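Local coordinates for protein vanadium-dependent bromoperoxidase (Corallina officinalis, PDB 1QHB) that uses vanadate and hydrogen peroxide to oxidise bromide and so brominate organic substrates, working as a calcium-stabilised dodecamer, at residues I171-F176 and R321-L326; V282-P287 and G316-R321; A327-F332 and D539-G544. All coordinates share one frame; numbering follows the deposited sequence.

Interaction 1: I171-F176 and R321-L326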
loop_
_atom_site.group_PDB
_atom_site.type_symbol
_atom_site.label_atom_id
_atom_site.label_comp_id
_atom_site.label_asym_id
_atom_site.label_seq_id
_atom_site.Cartn_x
_atom_site.Cartn_y
_atom_site.Cartn_z
ATOM N N ILE A 171 -46.324 -46.481 17.979
ATOM C CA ILE A 171 -45.750 -47.104 19.153
ATOM C C ILE A 171 -45.290 -46.013 20.112
ATOM O O ILE A 171 -44.685 -45.012 19.692
ATOM C CB ILE A 171 -44.557 -47.969 18.717
ATOM C CG1 ILE A 171 -45.120 -49.216 18.009
ATOM C CG2 ILE A 171 -43.708 -48.404 19.895
ATOM C CD1 ILE A 171 -44.083 -50.184 17.497
ATOM N N GLU A 172 -45.514 -46.208 21.416
ATOM C CA GLU A 172 -45.106 -45.284 22.423
ATOM C C GLU A 172 -43.665 -45.461 22.858
ATOM O O GLU A 172 -43.251 -46.571 23.172
ATOM C CB GLU A 172 -45.975 -45.402 23.711
ATOM C CG GLU A 172 -47.429 -45.149 23.365
ATOM C CD GLU A 172 -48.362 -45.135 24.554
ATOM O OE1 GLU A 172 -47.944 -45.075 25.722
ATOM O OE2 GLU A 172 -49.581 -45.124 24.316
ATOM N N PHE A 173 -42.927 -44.358 22.966
ATOM C CA PHE A 173 -41.546 -44.452 23.433
ATOM C C PHE A 173 -41.418 -45.205 24.754
ATOM O O PHE A 173 -40.551 -46.061 24.936
ATOM C CB PHE A 173 -40.987 -43.040 23.646
ATOM C CG PHE A 173 -40.717 -42.345 22.339
ATOM C CD1 PHE A 173 -39.692 -42.806 21.533
ATOM C CD2 PHE A 173 -41.474 -41.269 21.934
ATOM C CE1 PHE A 173 -39.428 -42.192 20.317
ATOM C CE2 PHE A 173 -41.172 -40.631 20.734
ATOM C CZ PHE A 173 -40.180 -41.099 19.931
ATOM N N SER A 174 -42.301 -44.955 25.722
ATOM C CA SER A 174 -42.232 -45.632 26.999
ATOM C C SER A 174 -42.587 -47.105 26.933
ATOM O O SER A 174 -42.525 -47.759 27.976
ATOM C CB SER A 174 -43.185 -44.932 27.992
ATOM O OG SER A 174 -42.667 -43.672 28.366
ATOM N N GLU A 175 -43.009 -47.655 25.830
ATOM C CA GLU A 175 -43.415 -49.035 25.693
ATOM C C GLU A 175 -42.596 -49.824 24.699
ATOM O O GLU A 175 -43.065 -50.841 24.188
ATOM C CB GLU A 175 -44.896 -49.066 25.246
ATOM C CG GLU A 175 -45.774 -48.548 26.383
ATOM C CD GLU A 175 -47.267 -48.641 26.104
ATOM O OE1 GLU A 175 -47.662 -48.665 24.928
ATOM O OE2 GLU A 175 -48.043 -48.655 27.091
ATOM N N PHE A 176 -41.379 -49.379 24.407
ATOM C CA PHE A 176 -40.496 -50.079 23.489
ATOM C C PHE A 176 -40.164 -51.474 24.014
ATOM O O PHE A 176 -39.900 -52.403 23.257
ATOM C CB PHE A 176 -39.184 -49.297 23.347
ATOM C CG PHE A 176 -39.112 -48.324 22.222
ATOM C CD1 PHE A 176 -40.233 -47.703 21.714
ATOM C CD2 PHE A 176 -37.869 -47.990 21.687
ATOM C CE1 PHE A 176 -40.170 -46.803 20.662
ATOM C CE2 PHE A 176 -37.787 -47.102 20.644
ATOM C CZ PHE A 176 -38.922 -46.501 20.142
ATOM N N ARG A 321 -45.651 -38.695 23.153
ATOM C CA ARG A 321 -45.899 -40.091 23.503
ATOM C C ARG A 321 -45.470 -41.122 22.495
ATOM O O ARG A 321 -44.892 -42.175 22.792
ATOM C CB ARG A 321 -47.465 -40.122 23.579
ATOM C CG ARG A 321 -47.993 -41.002 24.655
ATOM C CD ARG A 321 -49.498 -40.821 24.956
ATOM N NE ARG A 321 -49.791 -41.894 25.916
ATOM C CZ ARG A 321 -49.473 -41.787 27.216
ATOM N NH1 ARG A 321 -48.967 -40.707 27.840
ATOM N NH2 ARG A 321 -49.751 -42.883 27.940
ATOM N N THR A 322 -45.839 -40.871 21.225
ATOM C CA THR A 322 -45.528 -41.820 20.181
ATOM C C THR A 322 -44.467 -41.251 19.237
ATOM O O THR A 322 -44.216 -40.047 19.216
ATOM C CB THR A 322 -46.759 -42.174 19.331
ATOM O OG1 THR A 322 -47.351 -40.950 18.847
ATOM C CG2 THR A 322 -47.883 -42.810 20.167
ATOM N N ILE A 323 -43.889 -42.138 18.438
ATOM C CA ILE A 323 -42.982 -41.724 17.364
ATOM C C ILE A 323 -43.657 -40.676 16.491
ATOM O O ILE A 323 -43.039 -39.659 16.176
ATOM C CB ILE A 323 -42.575 -42.969 16.567
ATOM C CG1 ILE A 323 -41.585 -43.749 17.458
ATOM C CG2 ILE A 323 -41.951 -42.629 15.224
ATOM C CD1 ILE A 323 -41.127 -45.031 16.838
ATOM N N ARG A 324 -44.959 -40.801 16.235
ATOM C CA ARG A 324 -45.690 -39.861 15.390
ATOM C C ARG A 324 -45.667 -38.493 16.028
ATOM O O ARG A 324 -45.516 -37.474 15.307
ATOM C CB ARG A 324 -47.128 -40.340 15.135
ATOM C CG ARG A 324 -47.867 -39.539 14.055
ATOM C CD ARG A 324 -49.269 -40.079 13.742
ATOM N NE ARG A 324 -49.245 -41.477 13.221
ATOM C CZ ARG A 324 -48.935 -41.795 11.973
ATOM N NH1 ARG A 324 -48.620 -40.848 11.084
ATOM N NH2 ARG A 324 -48.924 -43.062 11.569
ATOM N N ASP A 325 -45.861 -38.384 17.342
ATOM C CA ASP A 325 -45.842 -37.063 17.959
ATOM C C ASP A 325 -44.487 -36.369 17.765
ATOM O O ASP A 325 -44.474 -35.133 17.773
ATOM C CB ASP A 325 -46.169 -37.146 19.436
ATOM C CG ASP A 325 -47.572 -37.675 19.755
ATOM O OD1 ASP A 325 -48.457 -37.625 18.909
ATOM O OD2 ASP A 325 -47.769 -38.140 20.911
ATOM N N LEU A 326 -43.359 -37.069 17.790
ATOM C CA LEU A 326 -42.068 -36.424 17.581
ATOM C C LEU A 326 -42.035 -35.970 16.139
ATOM O O LEU A 326 -41.645 -34.838 15.872
ATOM C CB LEU A 326 -40.892 -37.354 17.947
ATOM C CG LEU A 326 -39.519 -36.703 17.914
ATOM C CD1 LEU A 326 -39.481 -35.452 18.800
ATOM C CD2 LEU A 326 -38.400 -37.680 18.263
HETATM O O HOH W 1 -44.154 -42.492 25.538
#

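Interaction 2: V282-P287 and G316-R321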
loop_
_atom_site.group_PDB
_atom_site.type_symbol
_atom_site.label_atom_id
_atom_site.label_comp_id
_atom_site.label_asym_id
_atom_site.label_seq_id
_atom_site.Cartn_x
_atom_site.Cartn_y
_atom_site.Cartn_z
ATOM N N VAL A 282 -47.701 -31.281 22.726
ATOM C CA VAL A 282 -47.790 -31.115 21.292
ATOM C C VAL A 282 -49.147 -31.498 20.732
ATOM O O VAL A 282 -49.898 -32.321 21.272
ATOM C CB VAL A 282 -46.708 -32.054 20.650
ATOM C CG1 VAL A 282 -47.064 -33.522 20.943
ATOM C CG2 VAL A 282 -46.572 -31.836 19.149
ATOM N N ARG A 283 -49.522 -30.904 19.587
ATOM C CA ARG A 283 -50.755 -31.219 18.892
ATOM C C ARG A 283 -50.723 -32.679 18.483
ATOM O O ARG A 283 -49.648 -33.250 18.265
ATOM C CB ARG A 283 -50.998 -30.277 17.711
ATOM C CG ARG A 283 -51.241 -28.848 18.148
ATOM C CD ARG A 283 -52.263 -28.654 19.229
ATOM N NE ARG A 283 -52.633 -27.267 19.425
ATOM C CZ ARG A 283 -53.437 -26.861 20.407
ATOM N NH1 ARG A 283 -53.959 -27.702 21.285
ATOM N NH2 ARG A 283 -53.773 -25.576 20.526
ATOM N N ILE A 284 -51.922 -33.305 18.426
ATOM C CA ILE A 284 -51.971 -34.732 18.168
ATOM C C ILE A 284 -52.452 -35.092 16.785
ATOM O O ILE A 284 -53.699 -35.003 16.575
ATOM C CB ILE A 284 -52.948 -35.400 19.192
ATOM C CG1 ILE A 284 -52.496 -35.104 20.613
ATOM C CG2 ILE A 284 -53.032 -36.910 18.970
ATOM C CD1 ILE A 284 -53.686 -35.024 21.583
ATOM N N ALA A 285 -51.531 -35.522 15.931
ATOM C CA ALA A 285 -51.956 -35.927 14.591
ATOM C C ALA A 285 -52.702 -37.265 14.691
ATOM O O ALA A 285 -52.295 -38.152 15.449
ATOM C CB ALA A 285 -50.747 -36.121 13.659
ATOM N N THR A 286 -53.766 -37.419 13.896
ATOM C CA THR A 286 -54.510 -38.659 13.862
ATOM C C THR A 286 -53.582 -39.853 13.842
ATOM O O THR A 286 -52.831 -40.088 12.902
ATOM C CB THR A 286 -55.407 -38.717 12.608
ATOM O OG1 THR A 286 -56.260 -37.556 12.659
ATOM C CG2 THR A 286 -56.300 -39.972 12.593
ATOM N N PRO A 287 -53.701 -40.722 14.852
ATOM C CA PRO A 287 -52.911 -41.952 14.932
ATOM C C PRO A 287 -53.266 -42.869 13.789
ATOM O O PRO A 287 -54.427 -42.938 13.432
ATOM C CB PRO A 287 -53.345 -42.571 16.260
ATOM C CG PRO A 287 -53.859 -41.398 17.040
ATOM C CD PRO A 287 -54.563 -40.530 16.027
ATOM N N GLY A 316 -57.125 -31.110 21.652
ATOM C CA GLY A 316 -56.214 -31.091 22.780
ATOM C C GLY A 316 -54.737 -31.167 22.375
ATOM O O GLY A 316 -54.293 -30.770 21.304
ATOM N N ALA A 317 -53.957 -31.660 23.329
ATOM C CA ALA A 317 -52.514 -31.760 23.201
ATOM C C ALA A 317 -51.967 -32.754 24.234
ATOM O O ALA A 317 -52.534 -32.818 25.300
ATOM C CB ALA A 317 -51.982 -30.346 23.526
ATOM N N ARG A 318 -50.796 -33.348 24.007
ATOM C CA ARG A 318 -50.273 -34.215 25.065
ATOM C C ARG A 318 -48.749 -34.171 25.049
ATOM O O ARG A 318 -48.129 -33.726 24.051
ATOM C CB ARG A 318 -50.870 -35.597 24.814
ATOM C CG ARG A 318 -50.305 -36.220 23.529
ATOM C CD ARG A 318 -51.003 -37.554 23.238
ATOM N NE ARG A 318 -50.448 -38.223 22.092
ATOM C CZ ARG A 318 -50.956 -39.274 21.484
ATOM N NH1 ARG A 318 -52.087 -39.790 21.974
ATOM N NH2 ARG A 318 -50.320 -39.829 20.458
ATOM N N LEU A 319 -48.151 -34.580 26.163
ATOM C CA LEU A 319 -46.683 -34.692 26.211
ATOM C C LEU A 319 -46.294 -35.656 25.115
ATOM O O LEU A 319 -47.069 -36.608 24.913
ATOM C CB LEU A 319 -46.229 -35.207 27.592
ATOM C CG LEU A 319 -46.491 -34.188 28.709
ATOM C CD1 LEU A 319 -46.269 -34.856 30.068
ATOM C CD2 LEU A 319 -45.645 -32.922 28.576
ATOM N N ILE A 320 -45.175 -35.493 24.441
ATOM C CA ILE A 320 -44.794 -36.433 23.399
ATOM C C ILE A 320 -44.916 -37.866 23.892
ATOM O O ILE A 320 -44.223 -38.349 24.787
ATOM C CB ILE A 320 -43.394 -36.140 22.814
ATOM C CG1 ILE A 320 -43.462 -34.771 22.077
ATOM C CG2 ILE A 320 -42.965 -37.232 21.859
ATOM C CD1 ILE A 320 -42.024 -34.235 21.866
ATOM N N ARG A 321 -45.651 -38.695 23.153
ATOM C CA ARG A 321 -45.899 -40.091 23.503
ATOM C C ARG A 321 -45.470 -41.122 22.495
ATOM O O ARG A 321 -44.892 -42.175 22.792
ATOM C CB ARG A 321 -47.465 -40.122 23.579
ATOM C CG ARG A 321 -47.993 -41.002 24.655
ATOM C CD ARG A 321 -49.498 -40.821 24.956
ATOM N NE ARG A 321 -49.791 -41.894 25.916
ATOM C CZ ARG A 321 -49.473 -41.787 27.216
ATOM N NH1 ARG A 321 -48.967 -40.707 27.840
ATOM N NH2 ARG A 321 -49.751 -42.883 27.940
HETATM O O HOH W 2 -54.267 -31.528 18.767
#

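Interaction 3: A327-F332 and D539-G544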
loop_
_atom_site.group_PDB
_atom_site.type_symbol
_atom_site.label_atom_id
_atom_site.label_comp_id
_atom_site.label_asym_id
_atom_site.label_seq_id
_atom_site.Cartn_x
_atom_site.Cartn_y
_atom_site.Cartn_z
ATOM N N ALA A 327 -42.543 -36.738 15.167
ATOM C CA ALA A 327 -42.671 -36.260 13.782
ATOM C C ALA A 327 -43.520 -35.012 13.726
ATOM O O ALA A 327 -43.180 -33.966 13.098
ATOM C CB ALA A 327 -43.305 -37.359 12.926
ATOM N N THR A 328 -44.661 -34.975 14.392
ATOM C CA THR A 328 -45.503 -33.772 14.382
ATOM C C THR A 328 -44.741 -32.576 14.967
ATOM O O THR A 328 -44.903 -31.413 14.548
ATOM C CB THR A 328 -46.799 -33.940 15.217
ATOM O OG1 THR A 328 -47.498 -35.062 14.646
ATOM C CG2 THR A 328 -47.718 -32.715 15.211
ATOM N N TRP A 329 -43.996 -32.783 16.046
ATOM C CA TRP A 329 -43.218 -31.709 16.663
ATOM C C TRP A 329 -42.273 -31.052 15.634
ATOM O O TRP A 329 -42.233 -29.804 15.534
ATOM C CB TRP A 329 -42.408 -32.323 17.828
ATOM C CG TRP A 329 -42.027 -31.321 18.886
ATOM C CD1 TRP A 329 -42.645 -31.129 20.083
ATOM C CD2 TRP A 329 -40.962 -30.360 18.835
ATOM N NE1 TRP A 329 -42.032 -30.105 20.785
ATOM C CE2 TRP A 329 -40.999 -29.622 20.034
ATOM C CE3 TRP A 329 -40.017 -30.038 17.857
ATOM C CZ2 TRP A 329 -40.106 -28.601 20.336
ATOM C CZ3 TRP A 329 -39.113 -29.019 18.130
ATOM C CH2 TRP A 329 -39.155 -28.312 19.365
ATOM N N VAL A 330 -41.579 -31.856 14.830
ATOM C CA VAL A 330 -40.616 -31.316 13.869
ATOM C C VAL A 330 -41.235 -30.965 12.515
ATOM O O VAL A 330 -40.540 -30.559 11.573
ATOM C CB VAL A 330 -39.391 -32.265 13.671
ATOM C CG1 VAL A 330 -38.654 -32.594 14.962
ATOM C CG2 VAL A 330 -39.861 -33.540 12.993
ATOM N N HIS A 331 -42.584 -30.986 12.390
ATOM C CA HIS A 331 -43.199 -30.605 11.157
ATOM C C HIS A 331 -43.213 -29.062 11.110
ATOM O O HIS A 331 -43.148 -28.456 10.048
ATOM C CB HIS A 331 -44.651 -31.105 11.055
ATOM C CG HIS A 331 -45.227 -30.987 9.662
ATOM N ND1 HIS A 331 -46.446 -31.523 9.291
ATOM C CD2 HIS A 331 -44.692 -30.506 8.510
ATOM C CE1 HIS A 331 -46.662 -31.307 7.996
ATOM N NE2 HIS A 331 -45.615 -30.692 7.504
ATOM N N PHE A 332 -43.502 -28.447 12.282
ATOM C CA PHE A 332 -43.729 -27.006 12.279
ATOM C C PHE A 332 -42.870 -26.199 13.213
ATOM O O PHE A 332 -43.083 -24.984 13.397
ATOM C CB PHE A 332 -45.195 -26.788 12.706
ATOM C CG PHE A 332 -46.212 -27.395 11.770
ATOM C CD1 PHE A 332 -46.256 -26.995 10.427
ATOM C CD2 PHE A 332 -47.081 -28.359 12.216
ATOM C CE1 PHE A 332 -47.199 -27.542 9.568
ATOM C CE2 PHE A 332 -48.006 -28.962 11.369
ATOM C CZ PHE A 332 -48.070 -28.538 10.039
ATOM N N ASP A 539 -30.241 -34.784 18.761
ATOM C CA ASP A 539 -30.567 -36.043 18.085
ATOM C C ASP A 539 -32.075 -36.254 17.987
ATOM O O ASP A 539 -32.504 -36.810 16.976
ATOM C CB ASP A 539 -29.867 -37.212 18.767
ATOM C CG ASP A 539 -28.569 -37.665 18.158
ATOM O OD1 ASP A 539 -28.329 -37.445 16.929
ATOM O OD2 ASP A 539 -27.737 -38.282 18.881
ATOM N N ASN A 540 -32.879 -35.917 18.973
ATOM C CA ASN A 540 -34.331 -36.123 18.920
ATOM C C ASN A 540 -34.986 -35.315 17.806
ATOM O O ASN A 540 -35.840 -35.735 17.021
ATOM C CB ASN A 540 -34.932 -35.651 20.241
ATOM C CG ASN A 540 -34.756 -36.511 21.475
ATOM O OD1 ASN A 540 -35.048 -36.000 22.553
ATOM N ND2 ASN A 540 -34.327 -37.764 21.397
ATOM N N VAL A 541 -34.577 -34.028 17.682
ATOM C CA VAL A 541 -35.156 -33.209 16.618
ATOM C C VAL A 541 -34.709 -33.699 15.254
ATOM O O VAL A 541 -35.530 -33.793 14.339
ATOM C CB VAL A 541 -34.783 -31.743 16.837
ATOM C CG1 VAL A 541 -35.194 -30.873 15.655
ATOM C CG2 VAL A 541 -35.378 -31.283 18.172
ATOM N N ALA A 542 -33.477 -34.068 15.034
ATOM C CA ALA A 542 -32.932 -34.529 13.769
ATOM C C ALA A 542 -33.540 -35.871 13.392
ATOM O O ALA A 542 -33.998 -36.001 12.245
ATOM C CB ALA A 542 -31.399 -34.719 13.954
ATOM N N ILE A 543 -33.550 -36.811 14.367
ATOM C CA ILE A 543 -34.119 -38.132 14.071
ATOM C C ILE A 543 -35.642 -38.034 13.927
ATOM O O ILE A 543 -36.267 -38.746 13.139
ATOM C CB ILE A 543 -33.799 -39.204 15.116
ATOM C CG1 ILE A 543 -32.321 -39.430 15.349
ATOM C CG2 ILE A 543 -34.522 -40.509 14.756
ATOM C CD1 ILE A 543 -31.461 -39.878 14.195
ATOM N N GLY A 544 -36.279 -37.064 14.583
ATOM C CA GLY A 544 -37.705 -36.852 14.315
ATOM C C GLY A 544 -37.959 -36.676 12.812
ATOM O O GLY A 544 -39.036 -37.052 12.352
#

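Interaction 1: I171-F176 and R321-L326
Glu172 and Thr322 lie opposite each other in a single beta bridge, where the loop that follows helix 153-167 meets the residues leading into helix 323-332. Two backbone bonds hold it: Ile323 N donates to Ile171 O at 3.2 Å, and Phe173 N to Arg321 O at 2.9 Å. Both carbonyls also receive a CA-H...O contact, from Thr322 CA and Glu172 CA respectively. The bridge sits directly on a capping box. Thr322 is the N-cap residue, and its OG1 accepts weakly from Asp325 N, while Asp325 OD2 takes Arg321 N on its anti lone pair as well as a weak, long bond from Thr322 N. Threonine suits the N-cap because its hydroxyl can accept a helix N-H that has no intrahelical carbonyl; chi1 of 53° puts OG1 between the backbone N and the carbonyl carbon, where it meets Asp325 N, and leaves CG2 in contact with Glu172 CG.

Glu172 and Arg321 run side by side in the same direction. Their ion pair is long, 3.6 Å from Glu172 OE1 to Arg321 NH2; OE1 lies well out of the guanidinium plane, so no N-H points at it, and the two planes are 70° apart. The guanidinium has a stronger partner in the carbonyl of Glu516, so the glutamate probably contributes charge compensation rather than direction.

Phe173 makes most of the apolar contact: its ring crosses Ile323 at about a right angle, and its CZ lies 3.9 Å from Ile323 CG1 and 4.2 Å from Leu326 CD2. Met547 of helix 530-548 packs on all three. Phe176 brings its ring edge to Ile323 CD1. A water bridges the segments, accepting from Ser174 N and donating to Arg321 O at 2.9 Å.

Interaction 2: V282-P287 and G316-R321
Arg318, Val282 and Ile284 carry most of this contact. Val282 and Arg318 are joined by a reciprocal pair of backbone bonds, Val282 N to Arg318 O at 2.8 Å and Arg318 N to Val282 O at 3.1 Å. The beta-branched Val282 packs beside this pair: with chi1 at 65°, CG1 sits between the backbone N and the carbonyl carbon, lies against Arg318 O at 3.3 Å and reaches Ile320 CG1 at 4.0 Å.

Ile284 crosses the arginine at about a right angle. Its CG1 meets Arg318 CG at 3.8 Å, and its CG2 lies over the centre of one guanidinium face, whose opposite face is met by Arg321 CD. A long residue suits this place, since the extended chain from CG to NE offers methylenes to isoleucine and carries the charged end on to Asp325.

Val282 and Arg318 form an antiparallel hydrogen-bonded pair between strand 276-285 and strand 313-318, an outermost strand, within this chain, of a small three-stranded antiparallel sheet. Beyond the pair the strands are tied through Gly316 O. A water donates to this oxygen and accepts from Ile284 N. Arg283, bent at chi2 (-50°), brings NH1 to Gly316 O at 3.1 Å. The carbonyl oxygen lies near the guanidinium plane, yet the donor stands well above the carbonyl plane. NH2 of the same arginine forms a salt bridge with Asp265 of the second subunit, and Asn262 of that subunit accepts from Gly316 N.

Interaction 3: A327-F332 and D539-G544
Val330 pushes both its methyl groups against helix 530-548, CG1 over the carbonyl oxygen of Val541 at 3.4 Å and CG2 against Gly544 O at 3.7 Å. This is a nearly perpendicular helix-helix packing: the axes of 327-332 and 539-544 cross at -89° and approach to 8.8 Å, with no hydrogen bond between the two segments. Glycine fits at 544 because a CB there would point at the valine and come only about 3.1 Å from Val330 CG1. Its absence lets the backbones approach, with Ala327 CA to Gly544 CA at 5.0 Å. In the beta-branched Val330, chi1 of -56° places CG1 anti to the carbonyl carbon and CG2 between N and the carbonyl carbon, so the two methyls meet Val541 and Gly544, about one turn apart.

All five touching residues are buried, next to the vanadate pocket. Arg545 follows Gly544 directly, and its NH1 makes a weak hydrogen bond to Val330 O; Val541 also packs on His485, and both Arg545 and His485 belong to the vanadate-binding site. Val541 reaches back with CG1 to Val330 CG1 at 3.9 Å, while its other methyl, CG2, lies 4.4 Å from Trp329 CZ3.

How the interactions relate
Helix 323-332 belongs to interactions 1 and 3, and interaction 2 holds the strand that leads into it. Arg321 ends one segment of interaction 2 and begins one of interaction 1, where it makes its contacts. The two are also tied by the salt bridge from Arg318 NE to Asp325 OD2 at 2.9 Å. Leu326 CD2 packs on Asn540 O at 3.4 Å, and Ile320 CD1 on Trp329 CD1 at 3.6 Å. Interaction 3 lies nearest the vanadate pocket, the side chain of Val541 about 4 Å from that of His485, against about 9 Å from Leu326 of interaction 1 and about 12 Å from Val282 of interaction 2. Interactions 2 and 3 both touch the second subunit.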